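PDB 4QK0: GH127 beta-L-arabinofuranoside from Geobacillus stearothermophilus, which probably hydrolyses beta-L-arabinofuranosidic bonds, releasing L-arabinose from arabinose-containing saccharides. Local coordinates for residues K130-L135 and D172-V177; V496-E501 and A514-V519; I599-D604 and P618-V623. All blocks are in the same frame, centred on the assembly; numbering follows the deposited sequence.

In the fold
The three contacts follow one another along the chain and touch nowhere. Contact 1 (130-135 with 172-177) lies in the GH127 catalytic domain, where a loop meets a helix; contact 2 (496-501 with 514-519) belongs to the middle domain and joins two sheets face to face; contact 3 (599-604 with 618-623) pairs neighbouring strands in the C-terminal domain. Centre to centre, contacts 1 and 3 are about 64 Å apart, on opposite sides of the chain's centre, while contacts 1 and 2 are separated by about 54 Å and contacts 2 and 3 by about 50 Å. Nothing in their geometry marks any as part of the active site, and contact 3 alone reaches the second subunit.

Contact 1: residues K130-L135 and D172-V177; sequences KRWMNL and DYIGTV
The carbonyl oxygen of Y173 is the best-held polar atom here, gripped by two donors: T176 OG1 at 2.7 Å, lying in the carbonyl plane on a lone pair, and V177 N at 3.1 Å in the normal helical pattern. The side chain of Y173 has CG anti to the backbone N (chi1 173°), which carries the ring toward the loop. There its OH accepts a nearly straight hydrogen bond from W132 NE1 (3.0 Å, 164° at the hydrogen), and the hydroxyl lies close to the indole plane. Y173 OH also sits over the centre of one face of the R131 guanidinium, 3.0 Å from R131 CZ; no N-H points at it, and R131 instead forms its salt bridge with D116.

The two aromatic rings meet obliquely, Y173 CE2 lying 3.6 Å from W132 CZ2 at the indole edge. V177 closes over one indole face, its CG1 making a CH-pi contact 4.0 Å from the centroid of the five-membered ring, while R131 CB lies over the opposite face. I174 CG1 reaches W132 CH2 at 4.1 Å. W132 occupies the third position of a type II turn, K130 to M133, with positive phi.

Both segments belong to the catalytic domain, consistent with the helical (alpha/alpha)6 barrel of this family. Y118 and F178 meet the indole edge-to-face, E140 at the start of helix 140-158 accepts from W132 N, L141 of that helix packs on the indole, and I174 also touches A144 there and L213 and F217 of helix 208-220.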
loop_
_atom_site.group_PDB
_atom_site.type_symbol
_atom_site.label_atom_id
_atom_site.label_comp_id
_atom_site.label_asym_id
_atom_site.label_seq_id
_atom_site.Cartn_x
_atom_site.Cartn_y
_atom_site.Cartn_z
ATOM N N LYS A 130 -5.408 -27.407 29.622
ATOM C CA LYS A 130 -4.951 -26.009 29.418
ATOM C C LYS A 130 -6.073 -25.050 29.006
ATOM O O LYS A 130 -5.800 -23.910 28.613
ATOM C CB LYS A 130 -3.838 -25.978 28.363
ATOM C CG LYS A 130 -2.425 -26.136 28.901
ATOM C CD LYS A 130 -2.372 -26.906 30.201
ATOM C CE LYS A 130 -0.945 -27.187 30.661
ATOM N NZ LYS A 130 -0.367 -28.368 29.965
ATOM N N ARG A 131 -7.331 -25.484 29.153
ATOM C CA ARG A 131 -8.459 -24.696 28.773
ATOM C C ARG A 131 -8.560 -23.367 29.516
ATOM O O ARG A 131 -8.075 -23.183 30.634
ATOM C CB ARG A 131 -9.760 -25.472 28.856
ATOM C CG ARG A 131 -10.203 -25.898 30.256
ATOM C CD ARG A 131 -11.369 -26.863 30.157
ATOM N NE ARG A 131 -11.795 -27.279 31.480
ATOM C CZ ARG A 131 -12.866 -28.032 31.776
ATOM N NH1 ARG A 131 -13.703 -28.468 30.859
ATOM N NH2 ARG A 131 -13.117 -28.302 33.063
ATOM N N TRP A 132 -9.100 -22.403 28.798
ATOM C CA TRP A 132 -9.309 -21.071 29.336
ATOM C C TRP A 132 -8.052 -20.292 29.733
ATOM O O TRP A 132 -8.141 -19.369 30.518
ATOM C CB TRP A 132 -10.235 -21.141 30.567
ATOM C CG TRP A 132 -11.539 -21.943 30.444
ATOM C CD1 TRP A 132 -12.019 -22.845 31.350
ATOM C CD2 TRP A 132 -12.529 -21.846 29.405
ATOM N NE1 TRP A 132 -13.269 -23.327 30.939
ATOM C CE2 TRP A 132 -13.602 -22.715 29.756
ATOM C CE3 TRP A 132 -12.622 -21.114 28.215
ATOM C CZ2 TRP A 132 -14.740 -22.853 28.957
ATOM C CZ3 TRP A 132 -13.759 -21.262 27.411
ATOM C CH2 TRP A 132 -14.798 -22.138 27.780
HETATM N N MSE A 133 -6.898 -20.635 29.210
HETATM C CA MSE A 133 -5.672 -19.911 29.552
HETATM C C MSE A 133 -5.242 -18.930 28.463
HETATM O O MSE A 133 -4.346 -18.128 28.662
HETATM C CB MSE A 133 -4.538 -20.897 29.875
HETATM C CG MSE A 133 -4.828 -21.775 31.104
HETATM SE SE MSE A 133 -4.982 -20.790 32.814
HETATM C CE MSE A 133 -6.854 -21.006 33.350
ATOM N N ASN A 134 -5.868 -18.990 27.288
ATOM C CA ASN A 134 -5.580 -18.056 26.201
ATOM C C ASN A 134 -6.814 -17.718 25.388
ATOM O O ASN A 134 -6.997 -18.110 24.227
ATOM C CB ASN A 134 -4.450 -18.549 25.279
ATOM C CG ASN A 134 -3.922 -17.426 24.384
ATOM O OD1 ASN A 134 -4.571 -16.386 24.197
ATOM N ND2 ASN A 134 -2.742 -17.633 23.835
ATOM N N LEU A 135 -7.647 -16.911 26.025
ATOM C CA LEU A 135 -8.862 -16.375 25.404
ATOM C C LEU A 135 -8.538 -15.341 24.360
ATOM O O LEU A 135 -9.326 -15.121 23.445
ATOM C CB LEU A 135 -9.773 -15.750 26.489
ATOM C CG LEU A 135 -10.703 -16.700 27.292
ATOM C CD1 LEU A 135 -11.749 -17.272 26.374
ATOM C CD2 LEU A 135 -9.929 -17.833 27.960
ATOM N N ASP A 172 -24.182 -23.194 29.837
ATOM C CA ASP A 172 -24.263 -23.176 31.317
ATOM C C ASP A 172 -22.892 -23.295 31.925
ATOM O O ASP A 172 -22.571 -22.557 32.875
ATOM C CB ASP A 172 -25.154 -24.327 31.867
ATOM C CG ASP A 172 -26.605 -24.238 31.391
ATOM O OD1 ASP A 172 -27.078 -23.143 31.010
ATOM O OD2 ASP A 172 -27.252 -25.309 31.349
ATOM N N TYR A 173 -22.076 -24.224 31.415
ATOM C CA TYR A 173 -20.713 -24.369 31.946
ATOM C C TYR A 173 -19.958 -23.055 31.779
ATOM O O TYR A 173 -19.317 -22.541 32.735
ATOM C CB TYR A 173 -19.976 -25.530 31.268
ATOM C CG TYR A 173 -18.526 -25.605 31.656
ATOM C CD1 TYR A 173 -18.138 -25.673 32.975
ATOM C CD2 TYR A 173 -17.514 -25.529 30.668
ATOM C CE1 TYR A 173 -16.794 -25.670 33.319
ATOM C CE2 TYR A 173 -16.164 -25.519 30.999
ATOM C CZ TYR A 173 -15.800 -25.570 32.291
ATOM O OH TYR A 173 -14.454 -25.576 32.600
ATOM N N ILE A 174 -20.064 -22.454 30.590
ATOM C CA ILE A 174 -19.365 -21.181 30.343
ATOM C C ILE A 174 -19.778 -20.104 31.385
ATOM O O ILE A 174 -18.977 -19.332 31.867
ATOM C CB ILE A 174 -19.656 -20.698 28.913
ATOM C CG1 ILE A 174 -18.897 -21.587 27.907
ATOM C CG2 ILE A 174 -19.298 -19.207 28.736
ATOM C CD1 ILE A 174 -19.378 -21.388 26.504
ATOM N N GLY A 175 -21.060 -20.104 31.707
ATOM C CA GLY A 175 -21.639 -19.221 32.735
ATOM C C GLY A 175 -21.064 -19.425 34.113
ATOM O O GLY A 175 -20.947 -18.488 34.858
ATOM N N THR A 176 -20.664 -20.660 34.447
ATOM C CA THR A 176 -20.012 -20.873 35.726
ATOM C C THR A 176 -18.597 -20.373 35.696
ATOM O O THR A 176 -18.075 -19.942 36.720
ATOM C CB THR A 176 -20.017 -22.350 36.195
ATOM O OG1 THR A 176 -19.231 -23.173 35.318
ATOM C CG2 THR A 176 -21.476 -22.921 36.266
ATOM N N VAL A 177 -17.957 -20.470 34.547
ATOM C CA VAL A 177 -16.529 -20.170 34.469
ATOM C C VAL A 177 -16.267 -18.670 34.382
ATOM O O VAL A 177 -15.345 -18.165 35.031
ATOM C CB VAL A 177 -15.910 -20.816 33.250
ATOM C CG1 VAL A 177 -14.500 -20.309 33.041
ATOM C CG2 VAL A 177 -15.900 -22.315 33.427
#

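Contact 2: residues V496-E501 and A514-V519; sequences VTINGE and AYIRRV
I498 has CG1 anti to its own carbonyl carbon and a second torsion of 170°, so CD1 is carried straight out from strand 496-498 while CG2 branches off beside it. R518 answers with CG in the crowded position between backbone N and carbonyl carbon (chi1 64°), then bends at chi3 (-68°), which lays the guanidinium over the isoleucine. The two methyls of I498 thus find mainly different partners. CD1 meets I516 CG2 tip to tip at 3.8 Å and also brushes R518 CD, and CG2 sits over the centre of one guanidinium face of R518, 3.9 Å from CZ. Deeper in, V496 CG1 makes a looser contact with I516 CD1 at 4.4 Å.

No hydrogen bond crosses between the segments. The backbones are too far apart for one, with the CA atoms of I498 and I516 10.0 Å from each other, the spacing of two sheets packed face to face in a beta sandwich. Side chains alone fill the gap: aliphatic toward the interior, with the arginine lying across the hydrophobic edge.

Just beyond I498 the chain reverses in a type I' turn, closed by I498 N to E501 O (2.8 Å) and E501 N to I498 O (2.9 Å), a tight two-residue hairpin with N499 and G500 both at positive phi. N499 and R518 share D524 as a partner: R518 NH1 forms a salt bridge with it, and N499 ND2 bonds to it while N499 OD1 accepts from E525 N. W520 also makes a cation-pi contact with R518.

Strand 524-529 flanks strand 495-498 in one sheet, its V526 touching V496 and I498; strand 513-517 lies in the other beside strand 479-486, where L485 touches I516.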
loop_
_atom_site.group_PDB
_atom_site.type_symbol
_atom_site.label_atom_id
_atom_site.label_comp_id
_atom_site.label_asym_id
_atom_site.label_seq_id
_atom_site.Cartn_x
_atom_site.Cartn_y
_atom_site.Cartn_z
ATOM N N VAL A 496 -46.701 4.852 -5.110
ATOM C CA VAL A 496 -47.508 3.744 -4.553
ATOM C C VAL A 496 -48.968 3.827 -4.907
ATOM O O VAL A 496 -49.568 4.910 -4.837
ATOM C CB VAL A 496 -47.454 3.681 -3.021
ATOM C CG1 VAL A 496 -48.286 2.522 -2.503
ATOM C CG2 VAL A 496 -46.024 3.470 -2.565
ATOM N N THR A 497 -49.545 2.688 -5.303
ATOM C CA THR A 497 -50.983 2.603 -5.520
ATOM C C THR A 497 -51.536 1.430 -4.746
ATOM O O THR A 497 -50.865 0.413 -4.557
ATOM C CB THR A 497 -51.407 2.416 -6.991
ATOM O OG1 THR A 497 -50.993 1.134 -7.437
ATOM C CG2 THR A 497 -50.837 3.491 -7.884
ATOM N N ILE A 498 -52.784 1.570 -4.340
ATOM C CA ILE A 498 -53.524 0.517 -3.630
ATOM C C ILE A 498 -54.810 0.284 -4.390
ATOM O O ILE A 498 -55.582 1.222 -4.609
ATOM C CB ILE A 498 -53.825 0.920 -2.156
ATOM C CG1 ILE A 498 -52.511 0.993 -1.386
ATOM C CG2 ILE A 498 -54.749 -0.106 -1.481
ATOM C CD1 ILE A 498 -52.631 1.612 -0.012
ATOM N N ASN A 499 -54.984 -0.949 -4.835
ATOM C CA ASN A 499 -56.071 -1.318 -5.728
ATOM C C ASN A 499 -56.232 -0.318 -6.850
ATOM O O ASN A 499 -57.337 0.135 -7.119
ATOM C CB ASN A 499 -57.382 -1.487 -4.928
ATOM C CG ASN A 499 -57.285 -2.601 -3.924
ATOM O OD1 ASN A 499 -56.540 -3.552 -4.144
ATOM N ND2 ASN A 499 -57.953 -2.468 -2.806
ATOM N N GLY A 500 -55.114 0.064 -7.473
ATOM C CA GLY A 500 -55.153 0.942 -8.623
ATOM C C GLY A 500 -55.274 2.412 -8.298
ATOM O O GLY A 500 -55.190 3.217 -9.209
ATOM N N GLU A 501 -55.443 2.796 -7.025
ATOM C CA GLU A 501 -55.537 4.225 -6.671
ATOM C C GLU A 501 -54.269 4.735 -6.014
ATOM O O GLU A 501 -53.709 4.107 -5.122
ATOM C CB GLU A 501 -56.702 4.518 -5.719
ATOM C CG GLU A 501 -58.070 4.035 -6.184
ATOM C CD GLU A 501 -58.646 4.762 -7.413
ATOM O OE1 GLU A 501 -58.015 5.633 -8.058
ATOM O OE2 GLU A 501 -59.789 4.419 -7.772
ATOM N N ALA A 514 -42.565 3.803 4.617
ATOM C CA ALA A 514 -43.953 4.281 4.444
ATOM C C ALA A 514 -44.897 3.384 5.293
ATOM O O ALA A 514 -44.927 2.152 5.112
ATOM C CB ALA A 514 -44.349 4.217 2.973
ATOM N N TYR A 515 -45.595 3.997 6.242
ATOM C CA TYR A 515 -46.523 3.281 7.098
ATOM C C TYR A 515 -47.933 3.342 6.537
ATOM O O TYR A 515 -48.578 4.384 6.549
ATOM C CB TYR A 515 -46.486 3.864 8.480
ATOM C CG TYR A 515 -45.211 3.552 9.184
ATOM C CD1 TYR A 515 -44.049 4.262 8.906
ATOM C CD2 TYR A 515 -45.156 2.560 10.171
ATOM C CE1 TYR A 515 -42.873 4.008 9.590
ATOM C CE2 TYR A 515 -43.994 2.300 10.844
ATOM C CZ TYR A 515 -42.856 3.030 10.528
ATOM O OH TYR A 515 -41.711 2.766 11.189
ATOM N N ILE A 516 -48.384 2.224 5.990
ATOM C CA ILE A 516 -49.712 2.126 5.443
ATOM C C ILE A 516 -50.685 1.342 6.342
ATOM O O ILE A 516 -50.648 0.089 6.412
ATOM C CB ILE A 516 -49.666 1.487 4.073
ATOM C CG1 ILE A 516 -48.670 2.257 3.207
ATOM C CG2 ILE A 516 -51.087 1.484 3.457
ATOM C CD1 ILE A 516 -48.554 1.701 1.818
ATOM N N ARG A 517 -51.543 2.102 7.024
ATOM C CA ARG A 517 -52.513 1.568 7.992
ATOM C C ARG A 517 -53.929 1.778 7.445
ATOM O O ARG A 517 -54.315 2.862 7.080
ATOM C CB ARG A 517 -52.382 2.232 9.352
ATOM C CG ARG A 517 -53.250 1.570 10.409
ATOM C CD ARG A 517 -52.980 2.044 11.838
ATOM N NE ARG A 517 -53.759 1.252 12.801
ATOM C CZ ARG A 517 -53.473 0.003 13.217
ATOM N NH1 ARG A 517 -52.371 -0.642 12.802
ATOM N NH2 ARG A 517 -54.284 -0.613 14.086
ATOM N N ARG A 518 -54.668 0.689 7.339
ATOM C CA ARG A 518 -55.991 0.671 6.743
ATOM C C ARG A 518 -56.596 -0.709 7.030
ATOM O O ARG A 518 -55.918 -1.617 7.579
ATOM C CB ARG A 518 -55.918 0.873 5.216
ATOM C CG ARG A 518 -55.190 -0.242 4.446
ATOM C CD ARG A 518 -54.942 0.126 2.994
ATOM N NE ARG A 518 -56.199 0.195 2.235
ATOM C CZ ARG A 518 -56.842 -0.854 1.718
ATOM N NH1 ARG A 518 -56.372 -2.081 1.873
ATOM N NH2 ARG A 518 -57.956 -0.676 1.039
ATOM N N VAL A 519 -57.868 -0.859 6.679
ATOM C CA VAL A 519 -58.515 -2.147 6.729
ATOM C C VAL A 519 -58.155 -2.887 5.453
ATOM O O VAL A 519 -58.504 -2.427 4.384
ATOM C CB VAL A 519 -60.074 -2.025 6.789
ATOM C CG1 VAL A 519 -60.715 -3.393 6.657
ATOM C CG2 VAL A 519 -60.527 -1.324 8.051
#

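Contact 3: residues I599-D604 and P618-V623; sequences IAERVD and PRTYKV
Strands 599-603 and 620-623 run antiparallel at 146°, their axes approaching to 4.5 Å, with A600-V623 and R602-Y621 as hydrogen-bonded pairs and E601-K622 and V603-T620 as non-hydrogen-bonded ones. R602 N to Y621 O is 2.9 Å and Y621 N to R602 O 2.8 Å, while a bond from D604 N to R619 O carries the ladder past the last pair.

On the face with R602 and Y621, the arginine chain runs alongside the tyrosine ring in the same direction. R602 CB stands 4.2 Å from the Y621 ring centroid in an off-centre CH-pi contact, and the ring sits there because Y621 holds CG between its backbone N and carbonyl carbon. The guanidinium runs on to the carbonyls of N566 and N569, and V623 CG2 comes crosswise to R602 CG at 3.9 Å.

This is an antiparallel pair joined by a long connection that includes the short strand 613-614, in the C-terminal domain, and strand 574-586 flanks 593-603 on its other side. On the face with E601 and V603, T620 OG1 has one proton and two possible acceptors, E601 OE1 at 3.0 Å and R602 O at 3.2 Å. D604 OD2 hangs over one face of the poorly ordered R619 guanidinium, 3.4 Å from NE, a bridge of charges only. V603 and P618 touch each other; V603 also packs on P541 and P618 on K538, both of the second subunit.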
loop_
_atom_site.group_PDB
_atom_site.type_symbol
_atom_site.label_atom_id
_atom_site.label_comp_id
_atom_site.label_asym_id
_atom_site.label_seq_id
_atom_site.Cartn_x
_atom_site.Cartn_y
_atom_site.Cartn_z
ATOM N N ILE A 599 -20.350 6.240 -23.656
ATOM C CA ILE A 599 -19.154 6.651 -24.409
ATOM C C ILE A 599 -18.216 7.284 -23.419
ATOM O O ILE A 599 -18.556 8.274 -22.846
ATOM C CB ILE A 599 -19.482 7.693 -25.539
ATOM C CG1 ILE A 599 -20.479 7.127 -26.565
ATOM C CG2 ILE A 599 -18.222 8.147 -26.315
ATOM C CD1 ILE A 599 -20.033 5.848 -27.240
ATOM N N ALA A 600 -17.025 6.744 -23.278
ATOM C CA ALA A 600 -15.979 7.374 -22.498
ATOM C C ALA A 600 -14.813 7.852 -23.394
ATOM O O ALA A 600 -14.874 7.755 -24.618
ATOM C CB ALA A 600 -15.472 6.380 -21.470
ATOM N N GLU A 601 -13.773 8.357 -22.754
ATOM C CA GLU A 601 -12.581 8.846 -23.415
ATOM C C GLU A 601 -11.341 8.201 -22.850
ATOM O O GLU A 601 -11.235 8.025 -21.646
ATOM C CB GLU A 601 -12.436 10.337 -23.180
ATOM C CG GLU A 601 -13.455 11.170 -23.883
ATOM C CD GLU A 601 -13.223 12.676 -23.706
ATOM O OE1 GLU A 601 -12.097 13.093 -23.308
ATOM O OE2 GLU A 601 -14.185 13.429 -23.956
ATOM N N ARG A 602 -10.406 7.876 -23.738
ATOM C CA ARG A 602 -9.069 7.457 -23.380
ATOM C C ARG A 602 -8.001 8.422 -23.905
ATOM O O ARG A 602 -8.137 9.032 -24.952
ATOM C CB ARG A 602 -8.765 6.124 -23.983
ATOM C CG ARG A 602 -9.650 4.989 -23.543
ATOM C CD ARG A 602 -8.966 3.722 -23.961
ATOM N NE ARG A 602 -9.505 2.523 -23.343
ATOM C CZ ARG A 602 -9.045 1.980 -22.223
ATOM N NH1 ARG A 602 -8.105 2.568 -21.491
ATOM N NH2 ARG A 602 -9.571 0.861 -21.797
ATOM N N VAL A 603 -6.921 8.529 -23.164
ATOM C CA VAL A 603 -5.751 9.226 -23.659
ATOM C C VAL A 603 -5.043 8.339 -24.669
ATOM O O VAL A 603 -4.854 7.152 -24.439
ATOM C CB VAL A 603 -4.805 9.604 -22.499
ATOM C CG1 VAL A 603 -3.505 10.206 -23.002
ATOM C CG2 VAL A 603 -5.534 10.590 -21.589
ATOM N N ASP A 604 -4.615 8.944 -25.756
ATOM C CA ASP A 604 -3.915 8.236 -26.831
ATOM C C ASP A 604 -2.455 7.971 -26.472
ATOM O O ASP A 604 -1.678 8.895 -26.279
ATOM C CB ASP A 604 -4.021 9.065 -28.112
ATOM C CG ASP A 604 -3.623 8.305 -29.377
ATOM O OD1 ASP A 604 -2.978 7.233 -29.337
ATOM O OD2 ASP A 604 -3.996 8.815 -30.448
ATOM N N PRO A 618 -2.238 16.103 -23.453
ATOM C CA PRO A 618 -2.582 14.794 -23.976
ATOM C C PRO A 618 -3.722 14.890 -24.992
ATOM O O PRO A 618 -4.636 15.694 -24.836
ATOM C CB PRO A 618 -3.006 14.027 -22.721
ATOM C CG PRO A 618 -3.528 15.079 -21.772
ATOM C CD PRO A 618 -2.733 16.321 -22.070
ATOM N N ARG A 619 -3.645 14.084 -26.035
ATOM C CA ARG A 619 -4.734 13.952 -26.977
ATOM C C ARG A 619 -5.633 12.750 -26.558
ATOM O O ARG A 619 -5.158 11.643 -26.210
ATOM C CB ARG A 619 -4.198 13.836 -28.406
ATOM C CG ARG A 619 -5.316 13.627 -29.443
ATOM C CD ARG A 619 -5.285 12.224 -30.052
ATOM N NE ARG A 619 -4.305 12.099 -31.145
ATOM C CZ ARG A 619 -4.583 11.925 -32.444
ATOM N NH1 ARG A 619 -5.831 11.816 -32.895
ATOM N NH2 ARG A 619 -3.583 11.845 -33.318
ATOM N N THR A 620 -6.938 12.990 -26.617
ATOM C CA THR A 620 -7.938 12.050 -26.136
ATOM C C THR A 620 -8.793 11.537 -27.294
ATOM O O THR A 620 -9.075 12.303 -28.212
ATOM C CB THR A 620 -8.806 12.781 -25.101
ATOM O OG1 THR A 620 -9.611 11.853 -24.408
ATOM C CG2 THR A 620 -9.701 13.835 -25.733
ATOM N N TYR A 621 -9.189 10.261 -27.288
ATOM C CA TYR A 621 -10.196 9.761 -28.255
ATOM C C TYR A 621 -11.377 9.052 -27.554
ATOM O O TYR A 621 -11.245 8.597 -26.424
ATOM C CB TYR A 621 -9.566 8.822 -29.292
ATOM C CG TYR A 621 -9.003 7.530 -28.708
ATOM C CD1 TYR A 621 -7.804 7.538 -28.039
ATOM C CD2 TYR A 621 -9.680 6.324 -28.813
ATOM C CE1 TYR A 621 -7.293 6.407 -27.468
ATOM C CE2 TYR A 621 -9.149 5.157 -28.264
ATOM C CZ TYR A 621 -7.946 5.221 -27.592
ATOM O OH TYR A 621 -7.358 4.131 -27.015
ATOM N N LYS A 622 -12.516 8.956 -28.245
ATOM C CA LYS A 622 -13.751 8.389 -27.719
ATOM C C LYS A 622 -13.841 6.893 -27.859
ATOM O O LYS A 622 -13.428 6.338 -28.867
ATOM C CB LYS A 622 -14.957 9.019 -28.404
ATOM C CG LYS A 622 -15.174 10.409 -27.865
ATOM C CD LYS A 622 -15.984 11.297 -28.759
ATOM C CE LYS A 622 -16.613 12.439 -27.959
ATOM N NZ LYS A 622 -17.584 13.158 -28.825
ATOM N N VAL A 623 -14.343 6.231 -26.830
ATOM C CA VAL A 623 -14.520 4.790 -26.896
ATOM C C VAL A 623 -15.890 4.451 -26.305
ATOM O O VAL A 623 -16.316 5.086 -25.373
ATOM C CB VAL A 623 -13.399 4.003 -26.155
ATOM C CG1 VAL A 623 -12.054 4.241 -26.775
ATOM C CG2 VAL A 623 -13.322 4.357 -24.690
#